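Local structure of phosphonomutase (Burkholderia cenocepacia J2315, 4MG4) at residues Glu106-Ser111 and Arg145-Arg150; Val217-Val222 and Ala229-Tyr234; Gly53-Ala58 and Tyr244-Ala249. The protein belongs to the phosphoenolpyruvate phosphomutase family, whose members are built on a TIM barrel of eight parallel strands with associated helices. All coordinates share one frame; numbering follows the deposited sequence. Where two conformers were deposited one is given.

Contact 1. Residues Glu106-Ser111 and Arg145-Arg150; sequences ETIAMS and RQAADR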
loop_
_atom_site.group_PDB
_atom_site.type_symbol
_atom_site.label_atom_id
_atom_site.label_comp_id
_atom_site.label_asym_id
_atom_site.label_seq_id
_atom_site.Cartn_x
_atom_site.Cartn_y
_atom_site.Cartn_z
ATOM N N GLU A 106 -11.596 5.980 24.404
ATOM C CA GLU A 106 -10.926 4.678 24.211
ATOM C C GLU A 106 -10.142 4.681 22.888
ATOM O O GLU A 106 -9.021 4.245 22.807
ATOM C CB GLU A 106 -11.911 3.519 24.233
ATOM C CG GLU A 106 -11.283 2.149 23.978
ATOM C CD GLU A 106 -12.279 0.973 24.137
ATOM O OE1 GLU A 106 -12.985 0.896 25.144
ATOM O OE2 GLU A 106 -12.328 0.103 23.244
ATOM N N THR A 107 -10.738 5.176 21.838
ATOM C CA THR A 107 -10.063 5.258 20.542
ATOM C C THR A 107 -8.764 6.069 20.631
ATOM O O THR A 107 -7.722 5.695 20.134
ATOM C CB THR A 107 -11.013 5.830 19.475
ATOM O OG1 THR A 107 -12.117 4.925 19.294
ATOM C CG2 THR A 107 -10.305 6.026 18.126
ATOM N N ILE A 108 -8.834 7.258 21.236
ATOM C CA ILE A 108 -7.657 8.076 21.388
ATOM C C ILE A 108 -6.609 7.362 22.234
ATOM O O ILE A 108 -5.425 7.342 21.922
ATOM C CB ILE A 108 -8.007 9.409 22.086
ATOM C CG1 ILE A 108 -8.942 10.170 21.188
ATOM C CG2 ILE A 108 -6.758 10.123 22.639
ATOM C CD1 ILE A 108 -8.274 10.762 20.102
ATOM N N ALA A 109 -7.044 6.750 23.319
ATOM C CA ALA A 109 -6.125 6.019 24.174
ATOM C C ALA A 109 -5.468 4.910 23.409
ATOM O O ALA A 109 -4.283 4.675 23.589
ATOM C CB ALA A 109 -6.827 5.450 25.432
ATOM N N MET A 110 -6.207 4.219 22.554
ATOM C CA MET A 110 -5.598 3.189 21.714
ATOM C C MET A 110 -4.593 3.761 20.699
ATOM O O MET A 110 -3.568 3.140 20.429
ATOM C CB MET A 110 -6.667 2.363 21.040
ATOM C CG MET A 110 -7.505 1.727 22.109
ATOM S SD MET A 110 -6.746 0.211 22.706
ATOM C CE MET A 110 -5.287 0.263 23.663
ATOM N N SER A 111 -4.868 4.953 20.157
ATOM C CA SER A 111 -3.947 5.578 19.217
ATOM C C SER A 111 -2.629 5.875 19.889
ATOM O O SER A 111 -1.582 5.762 19.274
ATOM C CB SER A 111 -4.549 6.832 18.567
ATOM O OG SER A 111 -4.513 7.948 19.474
ATOM N N ARG A 145 -9.184 14.632 25.031
ATOM C CA ARG A 145 -8.186 15.415 25.760
ATOM C C ARG A 145 -7.928 14.738 27.091
ATOM O O ARG A 145 -6.787 14.545 27.519
ATOM C CB ARG A 145 -8.685 16.837 25.998
ATOM C CG ARG A 145 -7.877 17.692 26.956
ATOM C CD ARG A 145 -6.678 18.304 26.263
ATOM N NE ARG A 145 -5.625 17.380 25.890
ATOM C CZ ARG A 145 -4.919 17.450 24.743
ATOM N NH1 ARG A 145 -5.240 18.311 23.763
ATOM N NH2 ARG A 145 -3.914 16.604 24.549
ATOM N N GLN A 146 -9.020 14.326 27.719
ATOM C CA GLN A 146 -8.886 13.670 29.007
ATOM C C GLN A 146 -8.115 12.359 28.909
ATOM O O GLN A 146 -7.259 12.084 29.780
ATOM C CB GLN A 146 -10.260 13.548 29.682
ATOM C CG GLN A 146 -10.214 12.790 30.984
ATOM C CD GLN A 146 -11.594 12.707 31.603
ATOM O OE1 GLN A 146 -12.528 12.104 31.031
ATOM N NE2 GLN A 146 -11.749 13.338 32.744
ATOM N N ALA A 147 -8.379 11.558 27.874
ATOM C CA ALA A 147 -7.682 10.345 27.641
ATOM C C ALA A 147 -6.182 10.598 27.430
ATOM O O ALA A 147 -5.328 9.910 27.971
ATOM C CB ALA A 147 -8.276 9.601 26.455
ATOM N N ALA A 148 -5.868 11.596 26.603
ATOM C CA ALA A 148 -4.458 11.944 26.398
ATOM C C ALA A 148 -3.781 12.448 27.683
ATOM O O ALA A 148 -2.634 12.115 27.940
ATOM C CB ALA A 148 -4.341 12.989 25.288
ATOM N N ASP A 149 -4.495 13.249 28.448
ATOM C CA ASP A 149 -3.964 13.831 29.686
ATOM C C ASP A 149 -3.717 12.730 30.702
ATOM O O ASP A 149 -2.660 12.700 31.336
ATOM C CB ASP A 149 -4.920 14.878 30.234
ATOM C CG ASP A 149 -4.923 16.167 29.439
ATOM O OD1 ASP A 149 -4.148 16.358 28.465
ATOM O OD2 ASP A 149 -5.735 17.039 29.780
ATOM N N ARG A 150 -4.637 11.772 30.780
ATOM C CA ARG A 150 -4.436 10.595 31.676
ATOM C C ARG A 150 -3.232 9.728 31.301
ATOM O O ARG A 150 -2.535 9.194 32.187
ATOM C CB ARG A 150 -5.661 9.723 31.663
ATOM C CG ARG A 150 -6.817 10.310 32.426
ATOM C CD ARG A 150 -7.872 9.222 32.641
ATOM N NE ARG A 150 -8.433 8.735 31.370
ATOM C CZ ARG A 150 -9.629 9.075 30.886
ATOM N NH1 ARG A 150 -10.423 9.873 31.575
ATOM N NH2 ARG A 150 -10.050 8.568 29.743
#
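Ile108 and Ala147 meet methyl to methyl, CG2 of Ile108 lying 4.1 Å from CB of Ala147, and this pair is the centre of the contact between segments 106-111 and 145-150. The branch that does the touching is the one anti to the backbone N; CG1, with chi1 at -64°, takes the place beside that nitrogen. The same CG2 comes to 4.3 Å from Ala148 N, while Ala147 CB rests against the neighbouring backbone, 4.4 Å from Ala109 N. With alanines at the nearest approach, the short helical segments close to 8.4 Å between axes at a crossing angle of -38°. Ala147 on Ala105 and Ala148 on Ile112 continue the interface of the two helices.

Tyr155 packs from a loop against both Ile108 and Ala148, and its hydroxyl pairs with Ser111 OG. That serine also donates to Ile108 O, over 2.7 Å and on a lone pair in the carbonyl plane. On the partner helix, Arg145 forms a salt bridge with Asp149 one turn on and another with Asp193. No hydrogen bond crosses between the segments, so the contact rests on methyl and backbone packing, while these polar groups bond within a helix or to neighbouring residues.

Contact 2. Residues Val217-Val222 and Ala229-Tyr234; sequences VNVMRV and AELAEY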
loop_
_atom_site.group_PDB
_atom_site.type_symbol
_atom_site.label_atom_id
_atom_site.label_comp_id
_atom_site.label_asym_id
_atom_site.label_seq_id
_atom_site.Cartn_x
_atom_site.Cartn_y
_atom_site.Cartn_z
ATOM N N VAL A 217 -4.288 27.097 12.528
ATOM C CA VAL A 217 -5.190 26.690 11.456
ATOM C C VAL A 217 -4.528 25.790 10.440
ATOM O O VAL A 217 -3.434 26.074 9.898
ATOM C CB VAL A 217 -5.763 27.927 10.755
ATOM C CG1 VAL A 217 -6.610 27.605 9.549
ATOM C CG2 VAL A 217 -6.609 28.743 11.732
ATOM N N ASN A 218 -5.238 24.691 10.132
ATOM C CA ASN A 218 -4.877 23.731 9.050
ATOM C C ASN A 218 -5.882 23.907 7.964
ATOM O O ASN A 218 -7.096 23.796 8.188
ATOM C CB ASN A 218 -4.941 22.354 9.709
ATOM C CG ASN A 218 -4.647 21.113 8.847
ATOM O OD1 ASN A 218 -4.761 20.006 9.430
ATOM N ND2 ASN A 218 -4.335 21.193 7.555
ATOM N N VAL A 219 -5.368 24.106 6.737
ATOM C CA VAL A 219 -6.214 24.068 5.545
ATOM C C VAL A 219 -5.684 22.975 4.626
ATOM O O VAL A 219 -4.563 22.461 4.830
ATOM C CB VAL A 219 -6.272 25.414 4.804
ATOM C CG1 VAL A 219 -6.938 26.464 5.659
ATOM C CG2 VAL A 219 -4.869 25.831 4.398
ATOM N N MET A 220 -6.513 22.597 3.638
ATOM C CA MET A 220 -6.178 21.498 2.699
ATOM C C MET A 220 -5.786 22.201 1.412
ATOM O O MET A 220 -6.385 23.200 1.059
ATOM C CB MET A 220 -7.349 20.420 2.539
ATOM C CG MET A 220 -6.891 18.903 2.352
ATOM S SD MET A 220 -8.318 17.811 2.167
ATOM C CE MET A 220 -8.615 17.997 0.426
ATOM N N ARG A 221 -4.722 21.747 0.750
ATOM C CA ARG A 221 -4.398 22.239 -0.593
ATOM C C ARG A 221 -5.025 21.268 -1.589
ATOM O O ARG A 221 -4.851 20.072 -1.454
ATOM C CB ARG A 221 -2.896 22.256 -0.788
ATOM C CG ARG A 221 -2.220 23.428 -0.158
ATOM C CD ARG A 221 -1.135 24.029 -1.035
ATOM N NE ARG A 221 -1.577 24.168 -2.412
ATOM C CZ ARG A 221 -1.023 23.597 -3.473
ATOM N NH1 ARG A 221 0.045 22.803 -3.364
ATOM N NH2 ARG A 221 -1.561 23.818 -4.661
ATOM N N VAL A 222 -5.819 21.740 -2.537
ATOM C CA VAL A 222 -6.301 20.781 -3.570
ATOM C C VAL A 222 -5.874 21.251 -4.957
ATOM O O VAL A 222 -5.157 20.554 -5.672
ATOM C CB VAL A 222 -7.822 20.489 -3.476
ATOM C CG1 VAL A 222 -8.674 21.706 -3.836
ATOM C CG2 VAL A 222 -8.189 19.306 -4.358
ATOM N N ALA A 229 2.977 28.969 -0.598
ATOM C CA ALA A 229 3.489 30.272 -0.181
ATOM C C ALA A 229 2.333 31.238 0.128
ATOM O O ALA A 229 2.427 32.071 1.036
ATOM C CB ALA A 229 4.395 30.846 -1.256
ATOM N N GLU A 230 1.271 31.187 -0.669
ATOM C CA GLU A 230 0.110 32.031 -0.411
ATOM C C GLU A 230 -0.549 31.671 0.907
ATOM O O GLU A 230 -0.802 32.508 1.725
ATOM C CB GLU A 230 -0.929 31.927 -1.536
ATOM C CG GLU A 230 -0.406 32.609 -2.794
ATOM C CD GLU A 230 -1.337 32.546 -3.985
ATOM O OE1 GLU A 230 -1.872 31.439 -4.212
ATOM O OE2 GLU A 230 -1.522 33.615 -4.676
ATOM N N LEU A 231 -0.830 30.398 1.080
ATOM C CA LEU A 231 -1.395 29.950 2.372
ATOM C C LEU A 231 -0.565 30.384 3.601
ATOM O O LEU A 231 -1.110 30.901 4.621
ATOM C CB LEU A 231 -1.585 28.435 2.339
ATOM C CG LEU A 231 -2.631 27.961 1.356
ATOM C CD1 LEU A 231 -2.655 26.436 1.346
ATOM C CD2 LEU A 231 -4.015 28.519 1.671
ATOM N N ALA A 232 0.755 30.239 3.525
ATOM C CA ALA A 232 1.650 30.692 4.570
ATOM C C ALA A 232 1.478 32.190 4.849
ATOM O O ALA A 232 1.376 32.624 5.986
ATOM C CB ALA A 232 3.127 30.423 4.222
ATOM N N GLU A 233 1.434 32.999 3.782
ATOM C CA GLU A 233 1.225 34.406 3.922
ATOM C C GLU A 233 -0.127 34.796 4.528
ATOM O O GLU A 233 -0.195 35.827 5.192
ATOM C CB GLU A 233 1.499 35.137 2.560
ATOM C CG GLU A 233 1.515 36.661 2.655
ATOM C CD GLU A 233 0.180 37.380 2.458
ATOM O OE1 GLU A 233 -0.630 36.979 1.591
ATOM O OE2 GLU A 233 -0.085 38.300 3.195
ATOM N N TYR A 234 -1.170 33.959 4.372
ATOM C CA TYR A 234 -2.453 34.178 5.008
ATOM C C TYR A 234 -2.418 33.879 6.489
ATOM O O TYR A 234 -3.374 34.202 7.176
ATOM C CB TYR A 234 -3.582 33.300 4.395
ATOM C CG TYR A 234 -3.787 33.396 2.900
ATOM C CD1 TYR A 234 -3.375 34.526 2.171
ATOM C CD2 TYR A 234 -4.323 32.330 2.198
ATOM C CE1 TYR A 234 -3.535 34.567 0.784
ATOM C CE2 TYR A 234 -4.488 32.370 0.820
ATOM C CZ TYR A 234 -4.092 33.489 0.124
ATOM O OH TYR A 234 -4.258 33.478 -1.277
#
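Leu231 reaches from helix 228-234 to strand 217-220 and the residue just beyond it, and on the helix side the closest apolar contacts are made by its CD1 and CD2. These two methyls fork round CG2 of Val219, which lies 3.8 Å from Leu231 CD1 and 3.9 Å from Leu231 CD2. The valine methyl occupies the crowded position between backbone N and carbonyl carbon, from which it meets the leucine. Ile206 of helix 203-212 and Ile239 of the next strand also pack on Leu231, which is buried.

The second apolar meeting uses the stem of a charged residue. Arg221 lays its aliphatic part across Leu231 CD1, with CG at a tight 3.4 Å and CD at 3.7 Å from that methyl. Bends at chi2 (-138°) and chi3 (45°) carry this stem obliquely over the leucine, and the arginine NE is hydrogen-bonded to Pro226 O in the connecting loop. One side chain thus offers methylenes to the helix and a polar end to the loop.

Hydrogen bonding belongs to the individual segments and their neighbours. Asn218 points its amide to the other side of the strand from Val219, where OD1 pairs with Asn158 and ND2 with Ser240 OG; its ND2 bond to Val219 O is weak. In the helix, Glu230 OE1 pairs with Thr227 N just ahead of the first turn.

Alternation along the strand explains the division of labour: Val219 goes to the helical layer and Asn218 to the residues of other strands. Strand 217-220, helix 228-234 and strand 238-240 form a beta-alpha-beta unit, the repeating element of the TIM barrel.

Contact 3. Residues Gly53-Ala58 and Tyr244-Ala249; sequences GSWSVA and YPYLQA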
loop_
_atom_site.group_PDB
_atom_site.type_symbol
_atom_site.label_atom_id
_atom_site.label_comp_id
_atom_site.label_asym_id
_atom_site.label_seq_id
_atom_site.Cartn_x
_atom_site.Cartn_y
_atom_site.Cartn_z
ATOM N N GLY A 53 -3.927 9.157 6.492
ATOM C CA GLY A 53 -5.194 9.664 6.016
ATOM C C GLY A 53 -6.155 8.483 5.961
ATOM O O GLY A 53 -5.834 7.436 5.411
ATOM N N SER A 54 -7.357 8.689 6.432
ATOM C CA SER A 54 -8.310 7.595 6.515
ATOM C C SER A 54 -8.673 7.096 5.125
ATOM O O SER A 54 -8.814 5.869 4.950
ATOM C CB SER A 54 -9.539 7.953 7.321
ATOM O OG SER A 54 -10.420 8.843 6.657
ATOM N N TRP A 55 -8.825 8.010 4.171
ATOM C CA TRP A 55 -9.256 7.596 2.827
ATOM C C TRP A 55 -8.203 6.694 2.173
ATOM O O TRP A 55 -8.541 5.610 1.651
ATOM C CB TRP A 55 -9.492 8.832 1.935
ATOM C CG TRP A 55 -10.266 8.517 0.708
ATOM C CD1 TRP A 55 -11.621 8.618 0.547
ATOM C CD2 TRP A 55 -9.752 8.002 -0.528
ATOM N NE1 TRP A 55 -11.984 8.207 -0.725
ATOM C CE2 TRP A 55 -10.853 7.829 -1.402
ATOM C CE3 TRP A 55 -8.483 7.684 -0.980
ATOM C CZ2 TRP A 55 -10.701 7.372 -2.699
ATOM C CZ3 TRP A 55 -8.334 7.225 -2.266
ATOM C CH2 TRP A 55 -9.435 7.069 -3.108
ATOM N N SER A 56 -6.957 7.155 2.201
ATOM C CA SER A 56 -5.794 6.411 1.690
ATOM C C SER A 56 -5.600 5.039 2.334
ATOM O O SER A 56 -5.346 4.030 1.649
ATOM C CB SER A 56 -4.494 7.250 1.907
ATOM O OG SER A 56 -4.498 8.428 1.120
ATOM N N VAL A 57 -5.662 4.977 3.660
ATOM C CA VAL A 57 -5.548 3.721 4.370
ATOM C C VAL A 57 -6.677 2.766 3.999
ATOM O O VAL A 57 -6.435 1.584 3.776
ATOM C CB VAL A 57 -5.496 3.885 5.894
ATOM C CG1 VAL A 57 -5.580 2.535 6.564
ATOM C CG2 VAL A 57 -4.212 4.592 6.297
ATOM N N ALA A 58 -7.914 3.274 3.917
ATOM C CA ALA A 58 -9.022 2.426 3.527
ATOM C C ALA A 58 -8.863 1.915 2.105
ATOM O O ALA A 58 -9.021 0.720 1.859
ATOM C CB ALA A 58 -10.325 3.177 3.647
ATOM N N TYR A 244 -4.242 12.925 -2.085
ATOM C CA TYR A 244 -3.414 13.226 -3.262
ATOM C C TYR A 244 -2.135 12.381 -3.441
ATOM O O TYR A 244 -1.919 11.854 -4.555
ATOM C CB TYR A 244 -3.070 14.716 -3.243
ATOM C CG TYR A 244 -2.164 15.169 -4.370
ATOM C CD1 TYR A 244 -2.688 15.418 -5.615
ATOM C CD2 TYR A 244 -0.835 15.423 -4.153
ATOM C CE1 TYR A 244 -1.894 15.856 -6.657
ATOM C CE2 TYR A 244 -0.023 15.872 -5.191
ATOM C CZ TYR A 244 -0.565 16.089 -6.430
ATOM O OH TYR A 244 0.236 16.570 -7.455
ATOM N N PRO A 245 -1.317 12.179 -2.375
ATOM C CA PRO A 245 -0.138 11.376 -2.552
ATOM C C PRO A 245 -0.470 9.943 -3.042
ATOM O O PRO A 245 0.133 9.439 -4.019
ATOM C CB PRO A 245 0.511 11.375 -1.169
ATOM C CG PRO A 245 0.063 12.676 -0.547
ATOM C CD PRO A 245 -1.338 12.839 -1.033
ATOM N N TYR A 246 -1.418 9.312 -2.351
ATOM C CA TYR A 246 -1.815 7.948 -2.726
ATOM C C TYR A 246 -2.312 7.883 -4.166
ATOM O O TYR A 246 -1.898 6.967 -4.941
ATOM C CB TYR A 246 -2.902 7.464 -1.779
ATOM C CG TYR A 246 -3.446 6.085 -2.104
ATOM C CD1 TYR A 246 -2.780 4.931 -1.702
ATOM C CD2 TYR A 246 -4.640 5.948 -2.806
ATOM C CE1 TYR A 246 -3.276 3.669 -2.014
ATOM C CE2 TYR A 246 -5.121 4.698 -3.139
ATOM C CZ TYR A 246 -4.442 3.555 -2.713
ATOM O OH TYR A 246 -4.966 2.281 -3.008
ATOM N N LEU A 247 -3.170 8.840 -4.525
ATOM C CA LEU A 247 -3.728 8.924 -5.878
ATOM C C LEU A 247 -2.709 9.167 -6.946
ATOM O O LEU A 247 -2.827 8.568 -8.053
ATOM C CB LEU A 247 -4.848 9.955 -5.953
ATOM C CG LEU A 247 -6.054 9.602 -5.086
ATOM C CD1 LEU A 247 -7.061 10.736 -5.108
ATOM C CD2 LEU A 247 -6.699 8.284 -5.514
ATOM N N GLN A 248 -1.691 9.974 -6.663
ATOM C CA GLN A 248 -0.595 10.132 -7.632
ATOM C C GLN A 248 0.210 8.844 -7.821
ATOM O O GLN A 248 0.566 8.466 -8.976
ATOM C CB GLN A 248 0.328 11.279 -7.209
ATOM C CG GLN A 248 -0.395 12.616 -7.289
ATOM C CD GLN A 248 -0.792 12.940 -8.706
ATOM O OE1 GLN A 248 -1.975 13.031 -9.034
ATOM N NE2 GLN A 248 0.194 13.054 -9.571
ATOM N N ALA A 249 0.551 8.189 -6.721
ATOM C CA ALA A 249 1.268 6.890 -6.766
ATOM C C ALA A 249 0.461 5.874 -7.608
ATOM O O ALA A 249 1.041 5.140 -8.448
ATOM C CB ALA A 249 1.522 6.364 -5.364
HETATM O O HOH W 1 -2.136 9.822 0.501
#
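Ser56 and Tyr246, their CA atoms 6.1 Å apart, mark the nearest approach of two helical segments inclined at 36°, with axes 9.6 Å apart. Each helix follows a barrel strand of the TIM fold: helix 54-60 comes after strand 50-52, and helix 244-259, the last of the chain, after strand 238-240.

Tyr246 is the central side chain. Its CG stands anti to the backbone N (chi1 177°), which carries the ring across toward helix 54-60, where Ser56 O lies over one face, offset toward the rim. Trp55 crosses it at about a right angle and offers its edge: CD2 of Tyr246 lies in the indole plane, 3.9 Å from Trp55 CZ3. Leu247 extends this apolar patch, its CD2 3.8 Å from both CZ3 and CH2 of Trp55. Trp34 makes an edge-to-face pair with the Tyr246 ring. Helix 244-259 itself takes part in the dimer interface, Tyr246 packing on Gly37 and Pro245 on Leu253 of the second subunit, consistent with the helix swapping known in this superfamily.

Ser56 OG lies 3.4 Å from Tyr246 CB, and a single water accepts from Tyr246 N at 3.0 Å and is hydrogen-bonded to Ser56 OG at 2.8 Å.

How the contacts relate
All three contacts belong to one barrel but do not touch. The chain enters contact 3 at 53-58, passes through contact 1 and then contact 2, and returns to contact 3 at 244-249, which therefore joins distant parts of the sequence around the others. Contacts 1 and 2 lie on opposite sides of the chain's centre, their own centres 29 Å apart; contact 3 is 26 Å from contact 1 and 20 Å from contact 2, centre to centre. Strand 238-240 links contacts 2 and 3, pairing with strand 217-220 and leading into helix 244-259. Contact 1 thus joins neighbouring helices, contact 2 a strand to its helix, and contact 3 the helices after the second and eighth strands, beside the subunit interface.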